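Local coordinates for protein Pgp2 (PDB 6XJ6) that probably trims peptidoglycan as an LD-carboxypeptidase of the YkuD family and helps give Campylobacter jejuni its helical cell shape, at residues V30-Y42 / F53-D65. Residues are numbered along the deposited sequence; the frame is centred on the assembly and turned at random.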
loop_
_atom_site.group_PDB
_atom_site.type_symbol
_atom_site.label_atom_id
_atom_site.label_comp_id
_atom_site.label_asym_id
_atom_site.label_seq_id
_atom_site.Cartn_x
_atom_site.Cartn_y
_atom_site.Cartn_z
ATOM N N VAL A 30 -8.081 -5.681 -4.899
ATOM C CA VAL A 30 -9.442 -5.599 -4.381
ATOM C C VAL A 30 -9.720 -4.119 -4.144
ATOM O O VAL A 30 -9.184 -3.522 -3.205
ATOM C CB VAL A 30 -9.576 -6.394 -3.074
ATOM C CG1 VAL A 30 -10.986 -6.296 -2.511
ATOM C CG2 VAL A 30 -9.187 -7.844 -3.294
ATOM N N LEU A 31 -10.545 -3.527 -4.999
ATOM C CA LEU A 31 -10.839 -2.102 -4.968
ATOM C C LEU A 31 -12.231 -1.909 -4.384
ATOM O O LEU A 31 -13.220 -2.377 -4.962
ATOM C CB LEU A 31 -10.759 -1.507 -6.377
ATOM C CG LEU A 31 -11.109 -0.022 -6.539
ATOM C CD1 LEU A 31 -10.108 0.840 -5.781
ATOM C CD2 LEU A 31 -11.183 0.381 -8.019
ATOM N N THR A 32 -12.304 -1.225 -3.243
ATOM C CA THR A 32 -13.563 -0.909 -2.585
ATOM C C THR A 32 -13.725 0.602 -2.515
ATOM O O THR A 32 -12.778 1.319 -2.179
ATOM C CB THR A 32 -13.580 -1.475 -1.151
ATOM O OG1 THR A 32 -13.389 -2.891 -1.185
ATOM C CG2 THR A 32 -14.901 -1.186 -0.455
ATOM N N ASN A 33 -14.933 1.081 -2.807
ATOM C CA ASN A 33 -15.278 2.486 -2.627
ATOM C C ASN A 33 -16.361 2.584 -1.561
ATOM O O ASN A 33 -17.462 2.048 -1.735
ATOM C CB ASN A 33 -15.752 3.110 -3.940
ATOM C CG ASN A 33 -15.978 4.608 -3.822
ATOM O OD1 ASN A 33 -16.930 5.057 -3.182
ATOM N ND2 ASN A 33 -15.094 5.386 -4.427
ATOM N N LYS A 34 -16.048 3.262 -0.451
ATOM C CA LYS A 34 -16.974 3.308 0.678
ATOM C C LYS A 34 -18.223 4.135 0.400
ATOM O O LYS A 34 -19.232 3.936 1.082
ATOM C CB LYS A 34 -16.275 3.868 1.912
ATOM C CG LYS A 34 -15.258 2.924 2.534
ATOM C CD LYS A 34 -14.368 3.649 3.530
ATOM C CE LYS A 34 -15.159 4.192 4.721
ATOM N NZ LYS A 34 -14.297 4.936 5.679
ATOM N N THR A 35 -18.175 5.072 -0.550
ATOM C CA THR A 35 -19.369 5.836 -0.900
ATOM C C THR A 35 -20.241 5.060 -1.879
ATOM O O THR A 35 -21.466 4.996 -1.718
ATOM C CB THR A 35 -18.983 7.197 -1.499
ATOM O OG1 THR A 35 -18.271 7.980 -0.533
ATOM C CG2 THR A 35 -20.219 7.968 -1.937
ATOM N N ASP A 36 -19.623 4.470 -2.906
ATOM C CA ASP A 36 -20.377 3.752 -3.926
ATOM C C ASP A 36 -20.895 2.413 -3.421
ATOM O O ASP A 36 -21.828 1.856 -4.010
ATOM C CB ASP A 36 -19.493 3.506 -5.150
ATOM C CG ASP A 36 -19.004 4.789 -5.790
ATOM O OD1 ASP A 36 -19.656 5.839 -5.608
ATOM O OD2 ASP A 36 -17.967 4.740 -6.491
ATOM N N LYS A 37 -20.310 1.887 -2.347
ATOM C CA LYS A 37 -20.627 0.550 -1.846
ATOM C C LYS A 37 -20.433 -0.504 -2.937
ATOM O O LYS A 37 -21.256 -1.404 -3.120
ATOM C CB LYS A 37 -22.032 0.485 -1.241
ATOM C CG LYS A 37 -22.318 1.554 -0.199
ATOM C CD LYS A 37 -21.353 1.502 0.982
ATOM C CE LYS A 37 -21.698 2.555 2.024
ATOM N NZ LYS A 37 -20.668 2.647 3.092
ATOM N N ILE A 38 -19.312 -0.398 -3.648
ATOM C CA ILE A 38 -18.942 -1.353 -4.683
ATOM C C ILE A 38 -17.566 -1.900 -4.348
ATOM O O ILE A 38 -16.653 -1.134 -4.017
ATOM C CB ILE A 38 -18.933 -0.728 -6.094
ATOM C CG1 ILE A 38 -20.327 -0.220 -6.473
ATOM C CG2 ILE A 38 -18.453 -1.758 -7.127
ATOM C CD1 ILE A 38 -20.392 0.529 -7.805
ATOM N N LEU A 39 -17.425 -3.218 -4.428
ATOM C CA LEU A 39 -16.138 -3.890 -4.351
ATOM C C LEU A 39 -15.905 -4.617 -5.668
ATOM O O LEU A 39 -16.796 -5.317 -6.165
ATOM C CB LEU A 39 -16.099 -4.882 -3.180
ATOM C CG LEU A 39 -14.789 -5.656 -2.975
ATOM C CD1 LEU A 39 -14.603 -6.001 -1.494
ATOM C CD2 LEU A 39 -14.748 -6.939 -3.810
ATOM N N ARG A 40 -14.718 -4.428 -6.239
ATOM C CA ARG A 40 -14.318 -5.103 -7.463
ATOM C C ARG A 40 -12.953 -5.729 -7.240
ATOM O O ARG A 40 -12.152 -5.228 -6.451
ATOM C CB ARG A 40 -14.256 -4.120 -8.642
ATOM C CG ARG A 40 -15.623 -3.634 -9.092
ATOM C CD ARG A 40 -15.571 -2.392 -9.964
ATOM N NE ARG A 40 -16.898 -2.114 -10.504
ATOM C CZ ARG A 40 -17.316 -0.928 -10.941
ATOM N NH1 ARG A 40 -16.514 0.130 -10.912
ATOM N NH2 ARG A 40 -18.551 -0.801 -11.408
ATOM N N VAL A 41 -12.703 -6.852 -7.905
ATOM C CA VAL A 41 -11.378 -7.455 -7.933
ATOM C C VAL A 41 -10.854 -7.365 -9.353
ATOM O O VAL A 41 -11.511 -7.817 -10.302
ATOM C CB VAL A 41 -11.367 -8.909 -7.435
ATOM C CG1 VAL A 41 -9.931 -9.417 -7.396
ATOM C CG2 VAL A 41 -11.993 -9.012 -6.054
ATOM N N TYR A 42 -9.672 -6.786 -9.493
ATOM C CA TYR A 42 -9.019 -6.645 -10.781
ATOM C C TYR A 42 -7.737 -7.454 -10.788
ATOM O O TYR A 42 -6.975 -7.432 -9.823
ATOM C CB TYR A 42 -8.643 -5.196 -11.037
ATOM C CG TYR A 42 -9.813 -4.285 -11.253
ATOM C CD1 TYR A 42 -10.389 -4.149 -12.510
ATOM C CD2 TYR A 42 -10.338 -3.542 -10.206
ATOM C CE1 TYR A 42 -11.459 -3.306 -12.708
ATOM C CE2 TYR A 42 -11.404 -2.697 -10.399
ATOM C CZ TYR A 42 -11.960 -2.581 -11.650
ATOM O OH TYR A 42 -13.030 -1.734 -11.846
ATOM N N PHE A 53 -14.226 -9.841 -10.532
ATOM C CA PHE A 53 -15.275 -9.957 -9.534
ATOM C C PHE A 53 -15.858 -8.577 -9.282
ATOM O O PHE A 53 -15.153 -7.562 -9.341
ATOM C CB PHE A 53 -14.746 -10.543 -8.217
ATOM C CG PHE A 53 -15.779 -10.604 -7.123
ATOM C CD1 PHE A 53 -16.553 -11.736 -6.948
ATOM C CD2 PHE A 53 -15.974 -9.534 -6.267
ATOM C CE1 PHE A 53 -17.513 -11.796 -5.961
ATOM C CE2 PHE A 53 -16.935 -9.590 -5.270
ATOM C CZ PHE A 53 -17.697 -10.718 -5.112
ATOM N N GLU A 54 -17.154 -8.552 -8.995
ATOM C CA GLU A 54 -17.812 -7.313 -8.624
ATOM C C GLU A 54 -19.024 -7.627 -7.763
ATOM O O GLU A 54 -19.784 -8.554 -8.062
ATOM C CB GLU A 54 -18.252 -6.547 -9.875
ATOM C CG GLU A 54 -19.087 -5.315 -9.598
ATOM C CD GLU A 54 -19.501 -4.641 -10.881
ATOM O OE1 GLU A 54 -18.684 -3.875 -11.430
ATOM O OE2 GLU A 54 -20.621 -4.918 -11.364
ATOM N N GLN A 55 -19.201 -6.850 -6.697
ATOM C CA GLN A 55 -20.481 -6.820 -6.001
ATOM C C GLN A 55 -20.839 -5.379 -5.684
ATOM O O GLN A 55 -20.002 -4.620 -5.186
ATOM C CB GLN A 55 -20.496 -7.644 -4.708
ATOM C CG GLN A 55 -21.924 -7.893 -4.233
ATOM C CD GLN A 55 -22.034 -8.220 -2.762
ATOM O OE1 GLN A 55 -21.653 -9.304 -2.321
ATOM N NE2 GLN A 55 -22.578 -7.283 -1.992
ATOM N N LYS A 56 -22.083 -5.016 -5.972
ATOM C CA LYS A 56 -22.624 -3.722 -5.595
ATOM C C LYS A 56 -23.431 -3.867 -4.306
ATOM O O LYS A 56 -23.745 -4.972 -3.857
ATOM C CB LYS A 56 -23.463 -3.147 -6.745
ATOM C CG LYS A 56 -22.666 -3.049 -8.063
ATOM C CD LYS A 56 -23.442 -2.403 -9.208
ATOM C CE LYS A 56 -22.577 -2.326 -10.463
ATOM N NZ LYS A 56 -23.320 -1.848 -11.666
ATOM N N GLU A 57 -23.737 -2.724 -3.692
ATOM C CA GLU A 57 -24.521 -2.684 -2.455
ATOM C C GLU A 57 -23.858 -3.483 -1.328
ATOM O O GLU A 57 -24.523 -4.172 -0.549
ATOM C CB GLU A 57 -25.974 -3.112 -2.698
ATOM C CG GLU A 57 -26.682 -2.228 -3.730
ATOM C CD GLU A 57 -28.120 -2.642 -4.007
ATOM O OE1 GLU A 57 -28.667 -3.471 -3.251
ATOM O OE2 GLU A 57 -28.701 -2.134 -4.990
ATOM N N ILE A 58 -22.534 -3.389 -1.236
ATOM C CA ILE A 58 -21.793 -4.012 -0.144
ATOM C C ILE A 58 -22.076 -3.260 1.150
ATOM O O ILE A 58 -22.614 -2.147 1.132
ATOM C CB ILE A 58 -20.275 -4.033 -0.421
ATOM C CG1 ILE A 58 -19.689 -2.621 -0.254
ATOM C CG2 ILE A 58 -19.994 -4.609 -1.800
ATOM C CD1 ILE A 58 -18.215 -2.498 -0.586
ATOM N N ILE A 59 -21.682 -3.848 2.276
ATOM C CA ILE A 59 -21.700 -3.174 3.571
ATOM C C ILE A 59 -20.260 -2.972 4.022
ATOM O O ILE A 59 -19.512 -3.944 4.209
ATOM C CB ILE A 59 -22.501 -3.963 4.619
ATOM C CG1 ILE A 59 -23.952 -4.152 4.166
ATOM C CG2 ILE A 59 -22.461 -3.255 5.971
ATOM C CD1 ILE A 59 -24.716 -2.856 3.942
ATOM N N THR A 60 -19.871 -1.714 4.194
ATOM C CA THR A 60 -18.626 -1.354 4.856
ATOM C C THR A 60 -18.923 -0.806 6.246
ATOM O O THR A 60 -20.078 -0.643 6.656
ATOM C CB THR A 60 -17.850 -0.305 4.052
ATOM O OG1 THR A 60 -18.515 0.963 4.130
ATOM C CG2 THR A 60 -17.745 -0.711 2.597
ATOM N N GLY A 61 -17.849 -0.514 6.967
ATOM C CA GLY A 61 -17.946 0.235 8.192
ATOM C C GLY A 61 -18.200 1.702 7.906
ATOM O O GLY A 61 -18.491 2.122 6.784
ATOM N N LEU A 62 -18.053 2.501 8.957
ATOM C CA LEU A 62 -18.447 3.896 8.906
ATOM C C LEU A 62 -17.517 4.714 8.018
ATOM O O LEU A 62 -16.350 4.365 7.776
ATOM C CB LEU A 62 -18.441 4.501 10.309
ATOM C CG LEU A 62 -19.389 3.870 11.333
ATOM C CD1 LEU A 62 -19.354 4.660 12.628
ATOM C CD2 LEU A 62 -20.808 3.794 10.798
ATOM N N MET A 63 -18.065 5.825 7.532
ATOM C CA MET A 63 -17.306 6.784 6.754
ATOM C C MET A 63 -16.304 7.514 7.641
ATOM O O MET A 63 -16.417 7.550 8.874
ATOM C CB MET A 63 -18.247 7.793 6.096
ATOM C CG MET A 63 -19.321 7.148 5.216
ATOM S SD MET A 63 -18.669 6.096 3.893
ATOM C CE MET A 63 -18.054 7.326 2.743
ATOM N N GLY A 64 -15.318 8.112 6.987
ATOM C CA GLY A 64 -14.234 8.777 7.668
ATOM C C GLY A 64 -12.993 7.907 7.756
ATOM O O GLY A 64 -13.043 6.681 7.657
ATOM N N ASP A 65 -11.861 8.580 7.943
ATOM C CA ASP A 65 -10.565 7.938 8.110
ATOM C C ASP A 65 -10.525 7.185 9.441
ATOM O O ASP A 65 -10.804 7.760 10.497
ATOM C CB ASP A 65 -9.512 9.054 8.096
ATOM C CG ASP A 65 -8.082 8.546 8.046
ATOM O OD1 ASP A 65 -7.774 7.648 7.233
ATOM O OD2 ASP A 65 -7.251 9.093 8.811
HETATM O O HOH W 1 -23.672 0.010 -4.713
HETATM O O HOH W 2 -21.752 0.478 4.546
HETATM O O HOH W 3 -20.523 3.850 5.709
#
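L39, V41 and F53 form the apolar centre on one face of an antiparallel beta hairpin, strands 38-45 and 48-56, at one border of the YkuD-domain sheet. L39 CD2 packs on F53 CE2 at 3.7 Å, and V41 CG2 on F53 CB. These branched and aromatic side chains suit their place because helix 141-151 covers them, with F147 touching L39 and V41. Farther along the chain, I58 turns inward and extends the patch beside L39: chi1 of 74° sets CG1 between backbone N and carbonyl carbon, and CD1 reaches T32 CG2 at 3.6 Å. L39 and Q55 exchange backbone bonds; beyond the regular pairs, I58 N donates to K37 O. On the other face, the edge of the R40 guanidinium meets E54 in a salt bridge, NE to OE1 2.7 Å, on the anti side of the carboxylate; K51 shares that oxygen. Long, flexible lysines can span to the following loop, whose G61 lies about 7 Å from the side chain of C136, the predicted nucleophile. K34 NZ, salt-bridged to E162, donates to a lone pair of L62 O. A chain bent at chi2 (-59°) carries K37 NZ to K34 O, two waters and, at 2.9 Å, T60 OG1, whose own proton goes to G61 O.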